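PDB 4YYF: beta-N-acetylhexosaminidase from Mycobacterium smegmatis, which probably catalyses the hydrolysis of terminal non-reducing N-acetyl-D-hexosamine residues from N-acetyl-beta-D-hexosaminides, as a member of glycosyl hydrolase family 3. Local coordinates for residues P206-G209 and H210-G213; D232-P235 and Y236-L239; N271-S275 and G276-G280. The protein carries 1 engineered substitution. All coordinates share one frame; numbering follows the deposited sequence.

Contact 1: residues P206-G209 and H210-G213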
ATOM      1  N   PRO A 206      -0.054  11.819   3.275  1.00 17.77           N
ATOM      2  CA  PRO A 206      -0.393  12.352   4.604  1.00 17.51           C
ATOM      3  C   PRO A 206      -1.863  12.738   4.779  1.00 22.08           C
ATOM      4  O   PRO A 206      -2.186  13.520   5.681  1.00 21.11           O
ATOM      5  CB  PRO A 206       0.459  13.614   4.681  1.00 16.19           C
ATOM      6  CG  PRO A 206       0.470  14.112   3.246  1.00 17.72           C
ATOM      7  CD  PRO A 206       0.599  12.837   2.433  1.00 19.97           C
ATOM      8  N   GLY A 207      -2.746  12.222   3.929  1.00 18.80           N
ATOM      9  CA  GLY A 207      -4.172  12.440   4.134  1.00 17.70           C
ATOM     10  C   GLY A 207      -4.960  12.822   2.895  1.00 18.66           C
ATOM     11  O   GLY A 207      -4.783  13.915   2.351  1.00 18.97           O
ATOM     12  N   HIS A 208      -5.856  11.934   2.465  1.00 20.88           N
ATOM     13  CA  HIS A 208      -6.676  12.163   1.258  1.00 19.39           C
ATOM     14  C   HIS A 208      -8.068  12.660   1.650  1.00 20.20           C
ATOM     15  O   HIS A 208      -8.861  13.079   0.796  1.00 19.79           O
ATOM     16  CB  HIS A 208      -6.806  10.851   0.460  1.00 21.75           C
ATOM     17  CG  HIS A 208      -7.104  11.032  -0.991  1.00 20.89           C
ATOM     18  ND1 HIS A 208      -8.177  11.783  -1.463  1.00 21.44           N
ATOM     19  CD2 HIS A 208      -6.493  10.556  -2.104  1.00 23.98           C
ATOM     20  CE1 HIS A 208      -8.192  11.763  -2.771  1.00 22.45           C
ATOM     21  NE2 HIS A 208      -7.172  11.021  -3.196  1.00 22.44           N
ATOM     22  N   GLY A 209      -8.368  12.616   2.948  1.00 19.54           N
ATOM     23  CA  GLY A 209      -9.712  12.890   3.432  1.00 19.96           C
ATOM     24  C   GLY A 209     -10.267  14.263   3.084  1.00 21.92           C
ATOM     25  O   GLY A 209     -11.470  14.410   2.885  1.00 22.23           O
ATOM     26  N   HIS A 210      -9.406  15.273   3.016  1.00 20.44           N
ATOM     27  CA  HIS A 210      -9.880  16.627   2.706  1.00 23.53           C
ATOM     28  C   HIS A 210      -9.320  17.130   1.371  1.00 23.84           C
ATOM     29  O   HIS A 210      -9.278  18.332   1.128  1.00 26.37           O
ATOM     30  CB  HIS A 210      -9.527  17.607   3.838  1.00 23.52           C
ATOM     31  CG  HIS A 210     -10.093  17.223   5.172  1.00 28.72           C
ATOM     32  ND1 HIS A 210      -9.366  16.546   6.126  1.00 30.62           N
ATOM     33  CD2 HIS A 210     -11.324  17.425   5.710  1.00 29.56           C
ATOM     34  CE1 HIS A 210     -10.119  16.352   7.200  1.00 27.86           C
ATOM     35  NE2 HIS A 210     -11.309  16.873   6.967  1.00 26.84           N
ATOM     36  N   ALA A 211      -8.885  16.211   0.512  1.00 22.76           N
ATOM     37  CA  ALA A 211      -8.328  16.592  -0.795  1.00 30.88           C
ATOM     38  C   ALA A 211      -9.406  17.186  -1.707  1.00 28.86           C
ATOM     39  O   ALA A 211     -10.595  16.955  -1.495  1.00 26.27           O
ATOM     40  CB  ALA A 211      -7.665  15.400  -1.461  1.00 31.06           C
ATOM     41  N   SER A 212      -8.987  17.933  -2.730  1.00 32.81           N
ATOM     42  CA  SER A 212      -9.913  18.692  -3.581  1.00 28.00           C
ATOM     43  C   SER A 212     -10.738  17.872  -4.581  1.00 30.75           C
ATOM     44  O   SER A 212     -11.622  18.413  -5.250  1.00 27.99           O
ATOM     45  CB  SER A 212      -9.166  19.794  -4.336  1.00 30.55           C
ATOM     46  OG  SER A 212      -8.098  19.260  -5.091  1.00 26.85           O
ATOM     47  N   GLY A 213     -10.462  16.580  -4.699  1.00 31.05           N
ATOM     48  CA  GLY A 213     -11.179  15.755  -5.660  1.00 28.67           C
ATOM     49  C   GLY A 213     -10.686  14.324  -5.634  1.00 27.82           C
ATOM     50  O   GLY A 213     -10.118  13.882  -4.636  1.00 26.67           O
TER
HETATM   51  O   HOH W   1      -6.583  15.732   3.226  1.00 22.80           O

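Contact 2: residues D232-P235 and Y236-L239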
ATOM      1  N   ASP A 232      -5.514  15.577   9.838  1.00 21.55           N
ATOM      2  CA  ASP A 232      -5.304  14.377   9.034  1.00 19.17           C
ATOM      3  C   ASP A 232      -4.132  13.503   9.493  1.00 18.61           C
ATOM      4  O   ASP A 232      -4.162  12.286   9.334  1.00 19.64           O
ATOM      5  CB  ASP A 232      -5.123  14.755   7.555  1.00 24.76           C
ATOM      6  CG  ASP A 232      -6.223  15.691   7.044  1.00 26.17           C
ATOM      7  OD1 ASP A 232      -6.381  16.792   7.621  1.00 26.00           O
ATOM      8  OD2 ASP A 232      -6.927  15.325   6.070  1.00 26.36           O
ATOM      9  N   LEU A 233      -3.096  14.117  10.049  1.00 17.83           N
ATOM     10  CA  LEU A 233      -1.890  13.367  10.401  1.00 17.43           C
ATOM     11  C   LEU A 233      -1.975  12.766  11.796  1.00 21.35           C
ATOM     12  O   LEU A 233      -1.133  11.958  12.177  1.00 22.01           O
ATOM     13  CB  LEU A 233      -0.641  14.263  10.298  1.00 17.91           C
ATOM     14  CG  LEU A 233      -0.154  14.485   8.868  1.00 16.65           C
ATOM     15  CD1 LEU A 233       0.882  15.597   8.787  1.00 17.88           C
ATOM     16  CD2 LEU A 233       0.408  13.189   8.285  1.00 19.19           C
ATOM     17  N   VAL A 234      -2.983  13.173  12.562  1.00 20.57           N
ATOM     18  CA  VAL A 234      -3.102  12.721  13.954  1.00 26.32           C
ATOM     19  C   VAL A 234      -3.103  11.185  14.145  1.00 23.31           C
ATOM     20  O   VAL A 234      -2.376  10.682  15.006  1.00 23.62           O
ATOM     21  CB  VAL A 234      -4.282  13.417  14.688  1.00 28.50           C
ATOM     22  CG1 VAL A 234      -4.513  12.805  16.056  1.00 31.96           C
ATOM     23  CG2 VAL A 234      -3.996  14.913  14.817  1.00 26.26           C
ATOM     24  N   PRO A 235      -3.894  10.437  13.345  1.00 22.28           N
ATOM     25  CA  PRO A 235      -3.907   8.977  13.523  1.00 18.74           C
ATOM     26  C   PRO A 235      -2.535   8.304  13.354  1.00 20.92           C
ATOM     27  O   PRO A 235      -2.238   7.344  14.067  1.00 20.32           O
ATOM     28  CB  PRO A 235      -4.874   8.503  12.422  1.00 19.53           C
ATOM     29  CG  PRO A 235      -5.807   9.663  12.232  1.00 22.32           C
ATOM     30  CD  PRO A 235      -4.932  10.877  12.386  1.00 22.37           C
ATOM     31  N   TYR A 236      -1.715   8.793  12.429  1.00 15.62           N
ATOM     32  CA  TYR A 236      -0.392   8.205  12.209  1.00 19.95           C
ATOM     33  C   TYR A 236       0.510   8.289  13.441  1.00 22.95           C
ATOM     34  O   TYR A 236       1.375   7.440  13.632  1.00 22.51           O
ATOM     35  CB  TYR A 236       0.309   8.860  11.012  1.00 19.52           C
ATOM     36  CG  TYR A 236      -0.386   8.622   9.689  1.00 17.63           C
ATOM     37  CD1 TYR A 236      -0.131   7.479   8.944  1.00 19.27           C
ATOM     38  CD2 TYR A 236      -1.301   9.542   9.184  1.00 18.26           C
ATOM     39  CE1 TYR A 236      -0.767   7.255   7.728  1.00 17.48           C
ATOM     40  CE2 TYR A 236      -1.948   9.321   7.967  1.00 17.32           C
ATOM     41  CZ  TYR A 236      -1.668   8.177   7.250  1.00 19.17           C
ATOM     42  OH  TYR A 236      -2.300   7.954   6.038  1.00 19.07           O
ATOM     43  N   ARG A 237       0.303   9.308  14.273  0.59 22.59           N
ATOM     44  CA  ARG A 237       1.163   9.519  15.439  0.59 24.03           C
ATOM     45  C   ARG A 237       1.209   8.319  16.367  0.59 25.01           C
ATOM     46  O   ARG A 237       2.245   8.032  16.947  0.59 25.75           O
ATOM     47  CB  ARG A 237       0.717  10.729  16.249  0.59 24.57           C
ATOM     48  CG  ARG A 237       0.773  12.064  15.540  0.59 28.97           C
ATOM     49  CD  ARG A 237       0.142  13.092  16.460  0.59 32.87           C
ATOM     50  NE  ARG A 237      -0.004  14.421  15.874  0.59 38.50           N
ATOM     51  CZ  ARG A 237      -0.636  15.424  16.480  0.59 36.06           C
ATOM     52  NH1 ARG A 237      -0.728  16.612  15.897  0.59 36.29           N
ATOM     53  NH2 ARG A 237      -1.179  15.235  17.676  0.59 30.18           N
ATOM     54  N   THR A 238       0.086   7.628  16.526  1.00 20.59           N
ATOM     55  CA  THR A 238       0.081   6.430  17.362  1.00 22.81           C
ATOM     56  C   THR A 238       0.091   5.131  16.554  1.00 19.69           C
ATOM     57  O   THR A 238       0.672   4.145  16.985  1.00 21.01           O
ATOM     58  CB  THR A 238      -1.073   6.411  18.382  1.00 31.12           C
ATOM     59  OG1 THR A 238      -2.314   6.476  17.691  1.00 33.52           O
ATOM     60  CG2 THR A 238      -0.970   7.594  19.330  1.00 33.96           C
ATOM     61  N   LEU A 239      -0.538   5.130  15.385  1.00 14.90           N
ATOM     62  CA  LEU A 239      -0.756   3.880  14.665  1.00 18.96           C
ATOM     63  C   LEU A 239       0.489   3.358  13.945  1.00 17.47           C
ATOM     64  O   LEU A 239       0.623   2.159  13.744  1.00 16.75           O
ATOM     65  CB  LEU A 239      -1.932   4.006  13.690  1.00 15.91           C
ATOM     66  CG  LEU A 239      -3.276   4.293  14.358  1.00 17.81           C
ATOM     67  CD1 LEU A 239      -4.421   4.187  13.367  1.00 16.25           C
ATOM     68  CD2 LEU A 239      -3.486   3.331  15.529  1.00 20.52           C
TER
HETATM   69  O   HOH W   2      -2.789   9.498  17.402  1.00 29.97           O

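Contact 3: residues N271-S275 and G276-G280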
ATOM      1  N   ASN A 271      10.651  12.070   3.766  1.00 20.75           N
ATOM      2  CA  ASN A 271      11.411  12.664   4.861  1.00 23.94           C
ATOM      3  C   ASN A 271      10.511  12.968   6.056  1.00 24.34           C
ATOM      4  O   ASN A 271      10.910  12.779   7.195  1.00 19.65           O
ATOM      5  CB  ASN A 271      12.154  13.940   4.431  1.00 23.73           C
ATOM      6  CG  ASN A 271      13.313  13.660   3.505  1.00 31.38           C
ATOM      7  OD1 ASN A 271      13.863  12.553   3.485  1.00 29.00           O
ATOM      8  ND2 ASN A 271      13.693  14.666   2.721  1.00 34.03           N
ATOM      9  N   LEU A 272       9.296  13.442   5.789  1.00 23.43           N
ATOM     10  CA  LEU A 272       8.370  13.793   6.863  1.00 21.03           C
ATOM     11  C   LEU A 272       8.049  12.550   7.691  1.00 22.42           C
ATOM     12  O   LEU A 272       8.039  12.591   8.919  1.00 22.25           O
ATOM     13  CB  LEU A 272       7.076  14.367   6.284  1.00 22.34           C
ATOM     14  CG  LEU A 272       6.084  14.926   7.307  1.00 23.63           C
ATOM     15  CD1 LEU A 272       6.602  16.218   7.897  1.00 25.64           C
ATOM     16  CD2 LEU A 272       4.703  15.134   6.653  1.00 24.68           C
ATOM     17  N   LEU A 273       7.813  11.442   6.994  1.00 17.43           N
ATOM     18  CA  LEU A 273       7.474  10.167   7.621  1.00 18.46           C
ATOM     19  C   LEU A 273       8.677   9.558   8.351  1.00 16.60           C
ATOM     20  O   LEU A 273       8.561   9.127   9.505  1.00 18.83           O
ATOM     21  CB  LEU A 273       6.908   9.214   6.554  1.00 19.67           C
ATOM     22  CG  LEU A 273       6.324   7.862   6.962  1.00 25.43           C
ATOM     23  CD1 LEU A 273       5.231   8.027   8.019  1.00 20.40           C
ATOM     24  CD2 LEU A 273       5.784   7.119   5.719  1.00 19.99           C
ATOM     25  N   ARG A 274       9.837   9.532   7.695  1.00 18.06           N
ATOM     26  CA  ARG A 274      11.034   8.922   8.289  1.00 21.71           C
ATOM     27  C   ARG A 274      11.581   9.685   9.488  1.00 23.00           C
ATOM     28  O   ARG A 274      12.110   9.086  10.432  1.00 18.70           O
ATOM     29  CB  ARG A 274      12.170   8.789   7.255  1.00 19.57           C
ATOM     30  CG  ARG A 274      11.861   7.947   6.017  1.00 19.31           C
ATOM     31  CD  ARG A 274      11.476   6.531   6.350  1.00 19.71           C
ATOM     32  NE  ARG A 274      11.241   5.763   5.128  1.00 20.24           N
ATOM     33  CZ  ARG A 274      10.683   4.562   5.101  1.00 17.04           C
ATOM     34  NH1 ARG A 274      10.290   4.002   6.228  1.00 14.73           N
ATOM     35  NH2 ARG A 274      10.504   3.939   3.948  1.00 16.25           N
ATOM     36  N   SER A 275      11.492  11.011   9.443  1.00 17.44           N
ATOM     37  CA  SER A 275      12.153  11.842  10.449  1.00 18.76           C
ATOM     38  C   SER A 275      11.318  12.039  11.710  1.00 21.01           C
ATOM     39  O   SER A 275      11.838  12.462  12.753  1.00 18.75           O
ATOM     40  CB  SER A 275      12.447  13.227   9.879  1.00 19.25           C
ATOM     41  OG  SER A 275      11.232  13.957   9.748  1.00 20.00           O
ATOM     42  N   GLY A 276      10.023  11.773  11.614  1.00 22.73           N
ATOM     43  CA  GLY A 276       9.124  12.053  12.725  1.00 23.52           C
ATOM     44  C   GLY A 276       8.544  13.450  12.624  1.00 24.57           C
ATOM     45  O   GLY A 276       7.882  13.941  13.547  1.00 23.24           O
ATOM     46  N   GLY A 277       8.790  14.100  11.491  1.00 21.19           N
ATOM     47  CA  GLY A 277       8.318  15.459  11.280  1.00 22.80           C
ATOM     48  C   GLY A 277       6.804  15.546  11.242  1.00 20.12           C
ATOM     49  O   GLY A 277       6.231  16.609  11.446  1.00 23.60           O
ATOM     50  N   TYR A 278       6.146  14.424  10.979  1.00 22.88           N
ATOM     51  CA  TYR A 278       4.690  14.419  10.910  1.00 27.23           C
ATOM     52  C   TYR A 278       4.061  14.491  12.307  1.00 32.94           C
ATOM     53  O   TYR A 278       2.838  14.578  12.434  1.00 36.92           O
ATOM     54  CB  TYR A 278       4.180  13.183  10.158  1.00 23.66           C
ATOM     55  CG  TYR A 278       4.356  11.912  10.943  1.00 22.63           C
ATOM     56  CD1 TYR A 278       5.582  11.264  10.978  1.00 23.78           C
ATOM     57  CD2 TYR A 278       3.297  11.362  11.655  1.00 20.69           C
ATOM     58  CE1 TYR A 278       5.757  10.112  11.694  1.00 19.51           C
ATOM     59  CE2 TYR A 278       3.461  10.204  12.375  1.00 16.75           C
ATOM     60  CZ  TYR A 278       4.691   9.589  12.393  1.00 21.85           C
ATOM     61  OH  TYR A 278       4.857   8.436  13.118  1.00 27.84           O
ATOM     62  N   GLY A 279       4.889  14.432  13.350  1.00 29.90           N
ATOM     63  CA  GLY A 279       4.396  14.573  14.712  1.00 30.71           C
ATOM     64  C   GLY A 279       4.390  13.289  15.525  1.00 32.31           C
ATOM     65  O   GLY A 279       3.999  13.282  16.690  1.00 36.92           O
ATOM     66  N   GLY A 280       4.821  12.196  14.909  1.00 22.78           N
ATOM     67  CA  GLY A 280       4.915  10.920  15.587  1.00 24.57           C
ATOM     68  C   GLY A 280       6.349  10.459  15.478  1.00 23.31           C
ATOM     69  O   GLY A 280       7.161  11.134  14.858  1.00 28.21           O
TER

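Contact 1: residues P206-G209 and H210-G213
H208 and A211 meet across a type I beta turn with G209 and H210 at its corners. The A211 backbone N donates to H208 O at 3.1 Å along a nearly straight line (166°). Packing is closest on the side where the A211 methyl points back at the first segment, its CB 3.5 Å from H208 O and 3.7 Å from H208 ND1. The H208 ring reaches past A211 because chi1 (-156°) sets CG opposite the backbone N, and G213 O lies at the ring's edge, in its plane, 3.4 Å from H208 CE1. A hydrogen bond between NE2 and S215 OG helps fix the ring's rotation.

The side of H210 is looser toward the turn, where its side chain makes little more than the contact of bonded neighbours with G209. Its polar end is held elsewhere, by a hydrogen bond between ND1 and D232 OD2. Here a water bridges the backbone, giving a hydrogen to G207 O (2.7 Å) and accepting one from H210 N (2.9 Å).

The PGHG sequence of P206-G209 matches the KHFPGHG motif of NagZ-type family 3 enzymes, in which the loop that follows carries the catalytic histidine; the same is probable here. The segment leaves strand 199-205 and runs towards helix 225-229, with H208 N hydrogen-bonded to D160 OD1 and M252 touching the H208 side chain.

Contact 2: residues D232-P235 and Y236-L239
V234 lies over the guanidinium of R237: its CG2 sits 3.7 Å above the plane, over the centre of the group. In the one of two deposited conformers described here, a chi1 of -63° sets R237 CG anti to the carbonyl carbon, and the extended chain from there runs back alongside V234 and its carbonyl. In this conformer NE is buried without a partner in the model, a point the second conformer leaves doubtful; NH1 has a weak bond to M229 O.

Y236 is turned differently. Its ring meets L233 O edge-on, in plane, and the D232 carbonyl lies at the same edge, with D232 O 3.9 Å from Y236 CE2. The L233 and Y236 side chains run obliquely to each other, touching at the two CD2 atoms (4.1 Å). L239 CG instead lies beyond the P235 oxygen, 3.2 Å from P235 O.

Along the backbone, three-residue bonds, two of them weak and the firmest from R237 N to V234 O (3.1 Å), give way to the four-residue alpha-helical bond from L239 N to P235 O (157°). A water links V234 O to T238 OG1.

This is the opening turn of a helix, with a proline near its start. Helix 234-239 lies in the crossover between parallel strands 199-205 and 246-249, as in a beta/alpha (TIM) barrel, and Y236 meets F205 of the first strand edge-to-face.

Contact 3: residues N271-S275 and G276-G280
The Y278 ring turns an edge to the end of the helix, where L272 O lies in the ring plane, 3.5 Å from Y278 CD1. One face of the same ring carries the backbone N of G280, 3.5 Å above the plane and over its centre, so the chain beyond the turn folds back across the tyrosine. A chi1 of 71°, which places CG between the backbone N and the carbonyl carbon, sets the ring in this position. Beside Y278 CB lies L272, whose CG is 3.8 Å from Y278 CB; the two side chains run obliquely to each other, and L272 CD1 reaches the backbone of G277, 3.4 Å from the G277 carbonyl C. Farther along the ring, the L273 side chain approaches CE1 more loosely. L272, L273 and Y278 all touch F205 of strand 199-205.

The motif is the glycine-terminated C-terminal end of a helix. G276 is the first residue to leave helical angles, and its positive phi (91°) turns the chain back over the last helical turn. L272 O then receives two weak bonds, from G276 N and from Y278 N. A type I turn follows from G276 to G279, closed by G279 N to G276 O.

S275 reinforces this exit on the outer side. Its OG donates to N271 O at 2.8 Å, and the S275 backbone N donates to N271 O at 2.9 Å from the opposite face of the carbonyl plane. S275 OG also accepts from G277 N at 3.0 Å, so one side-chain oxygen joins the last helical turn to the start of the loop. At the far end of Y278, OH is bonded to P281 O and T240 OG1.

In the fold
The three contacts follow one another along the chain, and contact 2 touches both others. Contact 1 meets it at H210 ND1 and D232 OD2, 2.7 Å apart, and where P206 CB packs on L233 CD2 at 3.6 Å. Contact 3 meets it through R237 CG against G279 O (3.6 Å). Contacts 1 and 3 do not touch; their nearest atoms are about 5 Å apart. Contact 1 lies in the loop with the family motif, probably beside the active site, and an acetate ion about 3 Å from the H208 side chain, though probably from the crystallisation liquor, is consistent with a pocket there. The sodium ion at A347 and S351 is a separate site, about 6 Å from the R274 side chain of contact 3.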